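Local structure of triosephosphate isomerase (Toxoplasma gondii, 5UPR) at residues A[143-148]-A[176-181]; A[104-109]-A[118-123]; A[153-158]-A[203-208]. The protein probably catalyses, through this triosephosphate isomerase domain and as a homodimer, the interconversion of D-glyceraldehyde 3-phosphate and dihydroxyacetone phosphate in glycolysis and gluconeogenesis. All blocks are in the same frame, centred on the assembly; numbering follows the deposited sequence.

Interaction 1. Residues A[143-148]-A[176-181]; sequences EERESG and IAYEPV
R145 and Y178 meet between the strands and the outer helices of a TIM barrel, where a short helix leading out of one beta-alpha loop is tied to the end of the next strand, 174-178. The contact is small, with 55 Å² buried, and nearly everything passes through a single polar pair. R145 NH2 donates to Y178 OH over 3.0 Å. The hydroxyl lies practically in the guanidinium plane, at its edge, although the N-H points somewhat aside and the bond is bent to 140°. The two flat groups are far from coplanar, their planes standing 65° apart, and the side chains run across each other at about a right angle. R145 reaches this position by a folded route: after a first torsion that sets CG opposite the backbone N (chi1 174°), the chain bends at chi2 and again at chi3.

The tyrosine side is the tight one. Its ring is buried, with P180 CD 3.7 Å above one face toward the rim, and T198 and I202 of helix 192-209 pack against it. E140 forms a salt bridge with R145 NE through OE2 and a hydrogen bond with Y178 OH through OE1. R145 NH2 also bonds T198 OG1, so the guanidinium is fixed by three different residues.

Away from R145 the segment 143-148 is loose: E143, E146, S147 and G148 lie in its solvent-facing part, and the helix terminates in a Schellman motif, with G148 taking the positive phi of its C-prime position. That ending is completed by Q149 N bonded back to E144 O and by G148 N bonded to R145 O at 3.2 Å.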
loop_
_atom_site.group_PDB
_atom_site.type_symbol
_atom_site.label_atom_id
_atom_site.label_comp_id
_atom_site.label_asym_id
_atom_site.label_seq_id
_atom_site.Cartn_x
_atom_site.Cartn_y
_atom_site.Cartn_z
ATOM N N GLU A 143 11.437 -23.741 11.783
ATOM C CA GLU A 143 11.272 -25.176 11.481
ATOM C C GLU A 143 12.125 -25.601 10.303
ATOM O O GLU A 143 12.738 -26.674 10.341
ATOM C CB GLU A 143 9.808 -25.528 11.209
ATOM C CG GLU A 143 9.584 -27.026 11.078
ATOM C CD GLU A 143 9.829 -27.644 9.674
ATOM O OE1 GLU A 143 10.557 -28.658 9.716
ATOM O OE2 GLU A 143 9.336 -27.167 8.588
ATOM N N GLU A 144 12.133 -24.796 9.241
ATOM C CA GLU A 144 12.957 -25.068 8.044
ATOM C C GLU A 144 14.442 -25.090 8.405
ATOM O O GLU A 144 15.162 -25.982 7.974
ATOM C CB GLU A 144 12.671 -24.059 6.922
ATOM C CG GLU A 144 11.332 -24.304 6.265
ATOM C CD GLU A 144 10.780 -23.131 5.507
ATOM O OE1 GLU A 144 11.361 -22.003 5.547
ATOM O OE2 GLU A 144 9.731 -23.245 4.861
ATOM N N ARG A 145 14.869 -24.154 9.234
ATOM C CA ARG A 145 16.266 -24.103 9.670
ATOM C C ARG A 145 16.660 -25.371 10.441
ATOM O O ARG A 145 17.658 -26.010 10.106
ATOM C CB ARG A 145 16.540 -22.846 10.505
ATOM C CG ARG A 145 17.969 -22.781 11.144
ATOM C CD ARG A 145 19.167 -22.835 10.203
ATOM N NE ARG A 145 19.299 -21.602 9.409
ATOM C CZ ARG A 145 20.323 -21.343 8.643
ATOM N NH1 ARG A 145 21.330 -22.174 8.527
ATOM N NH2 ARG A 145 20.344 -20.216 7.970
ATOM N N GLU A 146 15.862 -25.725 11.434
ATOM C CA GLU A 146 16.166 -26.838 12.351
ATOM C C GLU A 146 16.041 -28.202 11.677
ATOM O O GLU A 146 16.660 -29.140 12.109
ATOM C CB GLU A 146 15.279 -26.795 13.616
ATOM C CG GLU A 146 15.506 -25.564 14.493
ATOM C CD GLU A 146 14.642 -25.477 15.767
ATOM O OE1 GLU A 146 13.507 -26.026 15.834
ATOM O OE2 GLU A 146 15.104 -24.803 16.730
ATOM N N SER A 147 15.259 -28.315 10.612
ATOM C CA SER A 147 15.181 -29.552 9.851
ATOM C C SER A 147 16.161 -29.622 8.634
ATOM O O SER A 147 16.064 -30.504 7.816
ATOM C CB SER A 147 13.730 -29.770 9.438
ATOM O OG SER A 147 13.340 -28.734 8.570
ATOM N N GLY A 148 17.150 -28.738 8.580
ATOM C CA GLY A 148 18.174 -28.704 7.517
ATOM C C GLY A 148 17.727 -28.264 6.123
ATOM O O GLY A 148 18.396 -28.587 5.162
ATOM N N ILE A 176 19.797 -8.424 -2.478
ATOM C CA ILE A 176 19.083 -9.504 -1.799
ATOM C C ILE A 176 19.206 -9.280 -0.274
ATOM O O ILE A 176 20.327 -9.077 0.246
ATOM C CB ILE A 176 19.691 -10.869 -2.158
ATOM C CG1 ILE A 176 19.439 -11.136 -3.648
ATOM C CG2 ILE A 176 19.047 -12.013 -1.290
ATOM C CD1 ILE A 176 19.950 -12.457 -4.153
ATOM N N ALA A 177 18.076 -9.272 0.426
ATOM C CA ALA A 177 18.071 -9.169 1.877
ATOM C C ALA A 177 17.723 -10.533 2.454
ATOM O O ALA A 177 16.636 -11.040 2.224
ATOM C CB ALA A 177 17.081 -8.137 2.367
ATOM N N TYR A 178 18.681 -11.120 3.157
ATOM C CA TYR A 178 18.485 -12.416 3.781
ATOM C C TYR A 178 18.034 -12.103 5.186
ATOM O O TYR A 178 18.848 -11.590 5.985
ATOM C CB TYR A 178 19.758 -13.268 3.779
ATOM C CG TYR A 178 19.605 -14.472 4.678
ATOM C CD1 TYR A 178 18.586 -15.368 4.473
ATOM C CD2 TYR A 178 20.453 -14.679 5.757
ATOM C CE1 TYR A 178 18.369 -16.422 5.358
ATOM C CE2 TYR A 178 20.254 -15.736 6.641
ATOM C CZ TYR A 178 19.206 -16.616 6.433
ATOM O OH TYR A 178 18.956 -17.667 7.270
ATOM N N GLU A 179 16.751 -12.380 5.491
ATOM C CA GLU A 179 16.223 -12.192 6.829
ATOM C C GLU A 179 15.590 -13.482 7.307
ATOM O O GLU A 179 14.481 -13.751 6.920
ATOM C CB GLU A 179 15.182 -11.054 6.962
ATOM C CG GLU A 179 15.596 -9.740 6.363
ATOM C CD GLU A 179 14.621 -8.587 6.811
ATOM O OE1 GLU A 179 15.021 -7.803 7.685
ATOM O OE2 GLU A 179 13.443 -8.437 6.324
ATOM N N PRO A 180 16.304 -14.285 8.103
ATOM C CA PRO A 180 15.626 -15.439 8.614
ATOM C C PRO A 180 14.385 -15.034 9.411
ATOM O O PRO A 180 14.415 -14.090 10.231
ATOM C CB PRO A 180 16.669 -16.154 9.526
ATOM C CG PRO A 180 17.845 -15.211 9.675
ATOM C CD PRO A 180 17.636 -14.054 8.720
ATOM N N VAL A 181 13.276 -15.746 9.178
ATOM C CA VAL A 181 12.029 -15.332 9.786
ATOM C C VAL A 181 12.133 -15.360 11.314
ATOM O O VAL A 181 11.586 -14.485 11.990
ATOM C CB VAL A 181 10.810 -16.121 9.262
ATOM C CG1 VAL A 181 9.489 -15.536 9.845
ATOM C CG2 VAL A 181 10.747 -15.989 7.754
#

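Interaction 2. Residues A[104-109]-A[118-123]; sequences ERRAGF and QVVAKK
R106 comes to V120 as an almost straight rod: its CG sits opposite the carbonyl carbon (chi1 -66°), the chain stays extended from CG to NE, and a last turn about the CD-NE bond (chi4 -91°) presents the guanidinium face-on to the valine. V120, with CG1 opposite its backbone N (chi1 171°), answers with both methyls. CG2 of V120 stands 3.9 Å above the guanidinium plane of R106, over its centre, while V120 CG1 lies 3.8 Å from R106 NH2. The two side chains cross at about a right angle.

This use of an arginine face for apolar packing leaves its N-H groups to other partners. R106 NE hydrogen-bonds G101 O and NH2 hydrogen-bonds C137 O, so main-chain carbonyls from two parts of the barrel fix the rotation of the plane that V120 covers.

R105 NE and K123 NZ, 4.4 Å apart, gather round the carboxylates of E115 and D71, with each of which both form salt bridges; these should largely offset the two positive charges. A water joins the pair as well, accepting from R105 NH2 at 3.2 Å and from K123 NZ at 3.0 Å; it lies in the guanidinium plane of R105, at the edge.

R105 NH1 forms a salt bridge with E84 and a hydrogen bond with the carbonyl of T82, both of the second subunit, and E104 hydrogen-bonds the T82 hydroxyl of that same subunit. T82 and E84 belong to the loop between strand 65-69 and helix 87-92 of the partner chain, so the contact backs the interlocking-loop dimer interface characteristic of triosephosphate isomerases.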
loop_
_atom_site.group_PDB
_atom_site.type_symbol
_atom_site.label_atom_id
_atom_site.label_comp_id
_atom_site.label_asym_id
_atom_site.label_seq_id
_atom_site.Cartn_x
_atom_site.Cartn_y
_atom_site.Cartn_z
ATOM N N GLU A 104 6.795 -10.291 6.341
ATOM C CA GLU A 104 5.478 -9.834 6.854
ATOM C C GLU A 104 4.415 -9.829 5.719
ATOM O O GLU A 104 3.280 -10.251 5.967
ATOM C CB GLU A 104 5.592 -8.492 7.599
ATOM C CG GLU A 104 6.450 -8.586 8.850
ATOM C CD GLU A 104 7.142 -7.305 9.258
ATOM O OE1 GLU A 104 6.841 -6.229 8.672
ATOM O OE2 GLU A 104 7.973 -7.389 10.256
ATOM N N ARG A 105 4.803 -9.469 4.501
ATOM C CA ARG A 105 3.883 -9.441 3.351
ATOM C C ARG A 105 3.725 -10.845 2.759
ATOM O O ARG A 105 2.658 -11.132 2.237
ATOM C CB ARG A 105 4.341 -8.461 2.267
ATOM C CG ARG A 105 4.483 -7.003 2.765
ATOM C CD ARG A 105 4.362 -6.016 1.639
ATOM N NE ARG A 105 3.031 -6.092 0.981
ATOM C CZ ARG A 105 1.876 -5.618 1.479
ATOM N NH1 ARG A 105 1.844 -4.907 2.616
ATOM N NH2 ARG A 105 0.769 -5.741 0.777
ATOM N N ARG A 106 4.760 -11.709 2.831
ATOM C CA ARG A 106 4.605 -13.101 2.416
ATOM C C ARG A 106 3.608 -13.819 3.341
ATOM O O ARG A 106 2.808 -14.640 2.853
ATOM C CB ARG A 106 5.923 -13.901 2.362
ATOM C CG ARG A 106 6.888 -13.414 1.277
ATOM C CD ARG A 106 8.300 -14.047 1.430
ATOM N NE ARG A 106 9.260 -13.658 0.434
ATOM C CZ ARG A 106 9.518 -14.279 -0.752
ATOM N NH1 ARG A 106 8.811 -15.289 -1.181
ATOM N NH2 ARG A 106 10.494 -13.839 -1.515
ATOM N N ALA A 107 3.582 -13.481 4.623
ATOM C CA ALA A 107 2.668 -14.149 5.553
ATOM C C ALA A 107 1.237 -13.621 5.434
ATOM O O ALA A 107 0.279 -14.345 5.666
ATOM C CB ALA A 107 3.128 -14.013 7.014
ATOM N N GLY A 108 1.093 -12.349 5.121
ATOM C CA GLY A 108 -0.207 -11.732 4.971
ATOM C C GLY A 108 -0.720 -11.195 6.312
ATOM O O GLY A 108 -0.141 -11.420 7.333
ATOM N N PHE A 109 -1.809 -10.452 6.244
ATOM C CA PHE A 109 -2.374 -9.682 7.326
ATOM C C PHE A 109 -3.848 -9.921 7.549
ATOM O O PHE A 109 -4.706 -9.799 6.606
ATOM C CB PHE A 109 -2.181 -8.194 7.024
ATOM C CG PHE A 109 -0.740 -7.789 6.732
ATOM C CD1 PHE A 109 0.193 -7.661 7.775
ATOM C CD2 PHE A 109 -0.307 -7.607 5.427
ATOM C CE1 PHE A 109 1.501 -7.275 7.496
ATOM C CE2 PHE A 109 0.968 -7.248 5.147
ATOM C CZ PHE A 109 1.908 -7.073 6.201
ATOM N N GLN A 118 5.555 -16.767 -6.248
ATOM C CA GLN A 118 5.196 -16.336 -7.611
ATOM C C GLN A 118 4.726 -14.865 -7.687
ATOM O O GLN A 118 5.092 -14.130 -8.581
ATOM C CB GLN A 118 4.109 -17.285 -8.212
ATOM C CG GLN A 118 4.691 -18.714 -8.493
ATOM C CD GLN A 118 5.099 -19.549 -7.234
ATOM O OE1 GLN A 118 4.450 -19.488 -6.125
ATOM N NE2 GLN A 118 6.203 -20.369 -7.398
ATOM N N VAL A 119 3.928 -14.445 -6.704
ATOM C CA VAL A 119 3.468 -13.046 -6.617
ATOM C C VAL A 119 4.616 -12.084 -6.361
ATOM O O VAL A 119 4.718 -11.012 -7.039
ATOM C CB VAL A 119 2.330 -12.905 -5.588
ATOM C CG1 VAL A 119 2.077 -11.440 -5.234
ATOM C CG2 VAL A 119 1.070 -13.601 -6.103
ATOM N N VAL A 120 5.523 -12.475 -5.454
ATOM C CA VAL A 120 6.713 -11.640 -5.214
ATOM C C VAL A 120 7.499 -11.490 -6.516
ATOM O O VAL A 120 7.957 -10.383 -6.871
ATOM C CB VAL A 120 7.594 -12.212 -4.066
ATOM C CG1 VAL A 120 8.927 -11.457 -4.002
ATOM C CG2 VAL A 120 6.855 -12.216 -2.727
ATOM N N ALA A 121 7.686 -12.617 -7.217
ATOM C CA ALA A 121 8.447 -12.590 -8.460
ATOM C C ALA A 121 7.809 -11.652 -9.496
ATOM O O ALA A 121 8.523 -10.901 -10.213
ATOM C CB ALA A 121 8.547 -13.994 -8.999
ATOM N N LYS A 122 6.470 -11.726 -9.619
ATOM C CA LYS A 122 5.766 -10.830 -10.529
ATOM C C LYS A 122 5.969 -9.363 -10.149
ATOM O O LYS A 122 6.177 -8.514 -11.033
ATOM C CB LYS A 122 4.284 -11.155 -10.547
ATOM C CG LYS A 122 3.429 -10.348 -11.491
ATOM C CD LYS A 122 2.010 -10.911 -11.571
ATOM C CE LYS A 122 1.208 -10.090 -12.571
ATOM N NZ LYS A 122 1.365 -10.498 -13.985
ATOM N N LYS A 123 5.938 -9.054 -8.835
ATOM C CA LYS A 123 6.221 -7.681 -8.411
ATOM C C LYS A 123 7.651 -7.271 -8.809
ATOM O O LYS A 123 7.858 -6.127 -9.250
ATOM C CB LYS A 123 6.022 -7.501 -6.927
ATOM C CG LYS A 123 4.613 -7.624 -6.427
ATOM C CD LYS A 123 4.430 -7.477 -4.915
ATOM C CE LYS A 123 2.983 -7.358 -4.615
ATOM N NZ LYS A 123 2.673 -6.636 -3.387
HETATM O O HOH W 1 0.022 -7.047 -2.019
#

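Interaction 3. Residues A[153-158]-A[203-208]; sequences VLSEQL and RNWLAQ
W205 lies broadside to L158, its indole face pressed against the root of the leucine, with one methyl also lying on it. L158 CB stands 3.5 Å from the centroid of the six-membered ring of W205, only 5° off the ring normal, which makes a nearly vertical CH-pi contact. The two side chains slide past each other in opposite directions, so the leucine branch runs back over the indole and brings L158 CD1 within 3.9 Å of W205 CE3. On the same side of the ring, at its rim, the main chain also takes part: L158 O is 3.5 Å from W205 CH2.

The indole is carried out from helix 192-209 with CG opposite the backbone N (chi1 -178°) and its ring turned by a chi2 of 90°. Its five-membered end thereby reaches S155, one helical turn before L158, and S155 CB lies 3.8 Å from W205 CD1. The approach of S155 OG to this ring is oblique, and its hydrogen bond goes to Q151 O in its own helix.

Together these residues join two neighbouring helices of the outer layer of the barrel, 150-164 and 192-209. L158 packs inward on I138 and I176 of the strands, and W171 and V210 also touch W205.

No hydrogen bond links the two segments, so the 198 Å² buried between them probably rests on dispersion and CH-pi attraction, and the contact should depend on close fit between ring face and leucine more than on directional polar bonds.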
loop_
_atom_site.group_PDB
_atom_site.type_symbol
_atom_site.label_atom_id
_atom_site.label_comp_id
_atom_site.label_asym_id
_atom_site.label_seq_id
_atom_site.Cartn_x
_atom_site.Cartn_y
_atom_site.Cartn_z
ATOM N N VAL A 153 15.003 -24.126 0.608
ATOM C CA VAL A 153 13.966 -23.079 0.713
ATOM C C VAL A 153 14.422 -21.791 0.026
ATOM O O VAL A 153 13.681 -21.192 -0.761
ATOM C CB VAL A 153 13.560 -22.882 2.194
ATOM C CG1 VAL A 153 12.818 -21.543 2.372
ATOM C CG2 VAL A 153 12.698 -24.065 2.607
ATOM N N LEU A 154 15.631 -21.342 0.313
ATOM C CA LEU A 154 16.092 -20.077 -0.284
ATOM C C LEU A 154 16.236 -20.240 -1.797
ATOM O O LEU A 154 15.854 -19.325 -2.529
ATOM C CB LEU A 154 17.429 -19.631 0.352
ATOM C CG LEU A 154 17.409 -19.335 1.847
ATOM C CD1 LEU A 154 18.801 -18.946 2.335
ATOM C CD2 LEU A 154 16.379 -18.262 2.180
ATOM N N SER A 155 16.695 -21.423 -2.268
ATOM C CA SER A 155 16.707 -21.676 -3.681
ATOM C C SER A 155 15.313 -21.560 -4.339
ATOM O O SER A 155 15.219 -21.021 -5.426
ATOM C CB SER A 155 17.280 -23.064 -4.048
ATOM O OG SER A 155 18.548 -23.254 -3.459
ATOM N N GLU A 156 14.293 -22.126 -3.707
ATOM C CA GLU A 156 12.890 -22.086 -4.227
ATOM C C GLU A 156 12.416 -20.609 -4.311
ATOM O O GLU A 156 11.806 -20.197 -5.314
ATOM C CB GLU A 156 11.914 -22.827 -3.291
ATOM C CG GLU A 156 11.994 -24.316 -3.224
ATOM C CD GLU A 156 11.101 -24.915 -2.077
ATOM O OE1 GLU A 156 10.351 -24.178 -1.339
ATOM O OE2 GLU A 156 11.173 -26.185 -1.860
ATOM N N GLN A 157 12.700 -19.818 -3.273
ATOM C CA GLN A 157 12.308 -18.419 -3.284
ATOM C C GLN A 157 12.979 -17.613 -4.396
ATOM O O GLN A 157 12.359 -16.838 -5.112
ATOM C CB GLN A 157 12.615 -17.767 -1.917
ATOM C CG GLN A 157 11.701 -18.284 -0.811
ATOM C CD GLN A 157 11.951 -17.590 0.488
ATOM O OE1 GLN A 157 13.101 -17.295 0.846
ATOM N NE2 GLN A 157 10.876 -17.218 1.204
ATOM N N LEU A 158 14.273 -17.833 -4.561
ATOM C CA LEU A 158 15.043 -17.162 -5.596
ATOM C C LEU A 158 14.724 -17.692 -6.995
ATOM O O LEU A 158 14.652 -16.910 -7.930
ATOM C CB LEU A 158 16.505 -17.295 -5.271
ATOM C CG LEU A 158 16.999 -16.508 -4.113
ATOM C CD1 LEU A 158 18.346 -16.985 -3.579
ATOM C CD2 LEU A 158 17.120 -15.060 -4.540
ATOM N N ARG A 203 24.990 -16.580 -2.630
ATOM C CA ARG A 203 25.899 -16.153 -3.730
ATOM C C ARG A 203 26.236 -17.322 -4.670
ATOM O O ARG A 203 26.295 -17.118 -5.857
ATOM C CB ARG A 203 27.139 -15.450 -3.183
ATOM C CG ARG A 203 27.874 -14.580 -4.201
ATOM C CD ARG A 203 29.076 -13.828 -3.621
ATOM N NE ARG A 203 28.689 -13.002 -2.452
ATOM C CZ ARG A 203 28.017 -11.858 -2.496
ATOM N NH1 ARG A 203 27.647 -11.310 -3.628
ATOM N NH2 ARG A 203 27.705 -11.247 -1.356
ATOM N N ASN A 204 26.359 -18.530 -4.146
ATOM C CA ASN A 204 26.603 -19.723 -4.972
ATOM C C ASN A 204 25.348 -19.986 -5.790
ATOM O O ASN A 204 25.477 -20.417 -6.931
ATOM C CB ASN A 204 26.962 -20.998 -4.187
ATOM C CG ASN A 204 28.305 -20.930 -3.473
ATOM O OD1 ASN A 204 29.179 -20.126 -3.815
ATOM N ND2 ASN A 204 28.458 -21.773 -2.430
ATOM N N TRP A 205 24.155 -19.721 -5.247
ATOM C CA TRP A 205 22.941 -19.863 -6.028
ATOM C C TRP A 205 22.965 -18.900 -7.218
ATOM O O TRP A 205 22.649 -19.324 -8.343
ATOM C CB TRP A 205 21.643 -19.668 -5.177
ATOM C CG TRP A 205 20.396 -19.881 -6.009
ATOM C CD1 TRP A 205 19.717 -21.070 -6.209
ATOM C CD2 TRP A 205 19.740 -18.910 -6.828
ATOM N NE1 TRP A 205 18.697 -20.872 -7.107
ATOM C CE2 TRP A 205 18.658 -19.551 -7.469
ATOM C CE3 TRP A 205 19.947 -17.533 -7.052
ATOM C CZ2 TRP A 205 17.859 -18.888 -8.401
ATOM C CZ3 TRP A 205 19.093 -16.868 -7.978
ATOM C CH2 TRP A 205 18.061 -17.541 -8.583
ATOM N N LEU A 206 23.305 -17.597 -6.983
ATOM C CA LEU A 206 23.364 -16.625 -8.068
ATOM C C LEU A 206 24.309 -17.114 -9.171
ATOM O O LEU A 206 24.008 -16.979 -10.348
ATOM C CB LEU A 206 23.774 -15.254 -7.584
ATOM C CG LEU A 206 22.803 -14.534 -6.658
ATOM C CD1 LEU A 206 23.496 -13.350 -5.964
ATOM C CD2 LEU A 206 21.622 -14.077 -7.453
ATOM N N ALA A 207 25.456 -17.637 -8.780
ATOM C CA ALA A 207 26.474 -18.054 -9.721
ATOM C C ALA A 207 26.022 -19.192 -10.631
ATOM O O ALA A 207 26.367 -19.195 -11.759
ATOM C CB ALA A 207 27.800 -18.449 -9.005
ATOM N N GLN A 208 25.319 -20.171 -10.069
ATOM C CA GLN A 208 24.840 -21.387 -10.805
ATOM C C GLN A 208 23.578 -21.085 -11.609
ATOM O O GLN A 208 23.467 -21.561 -12.699
ATOM C CB GLN A 208 24.610 -22.568 -9.824
ATOM C CG GLN A 208 23.538 -23.655 -10.101
ATOM C CD GLN A 208 24.064 -24.883 -10.735
ATOM O OE1 GLN A 208 25.115 -25.413 -10.294
ATOM N NE2 GLN A 208 23.342 -25.408 -11.733
#

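How the interactions relate
Along the chain interaction 2 comes first and closes before the other two begin, whereas interactions 1 and 3 alternate: 143-148, 153-158, 176-181, 203-208. These two lie on the same side of the chain's centre, 13 Å apart between centres, and touch, I176 and Y178 of the strand packing on L158, L206 and L154 of the helices. They thus share one sector of the barrel, from its strands to its outer helices. Interaction 2 lies 16 Å from interaction 1 and 18 Å from interaction 3, centre to centre. Interactions 1 and 2 do not touch, their nearest atoms about 7 Å apart; the link from interaction 2 to interaction 3 is the packing of R106 on Q157.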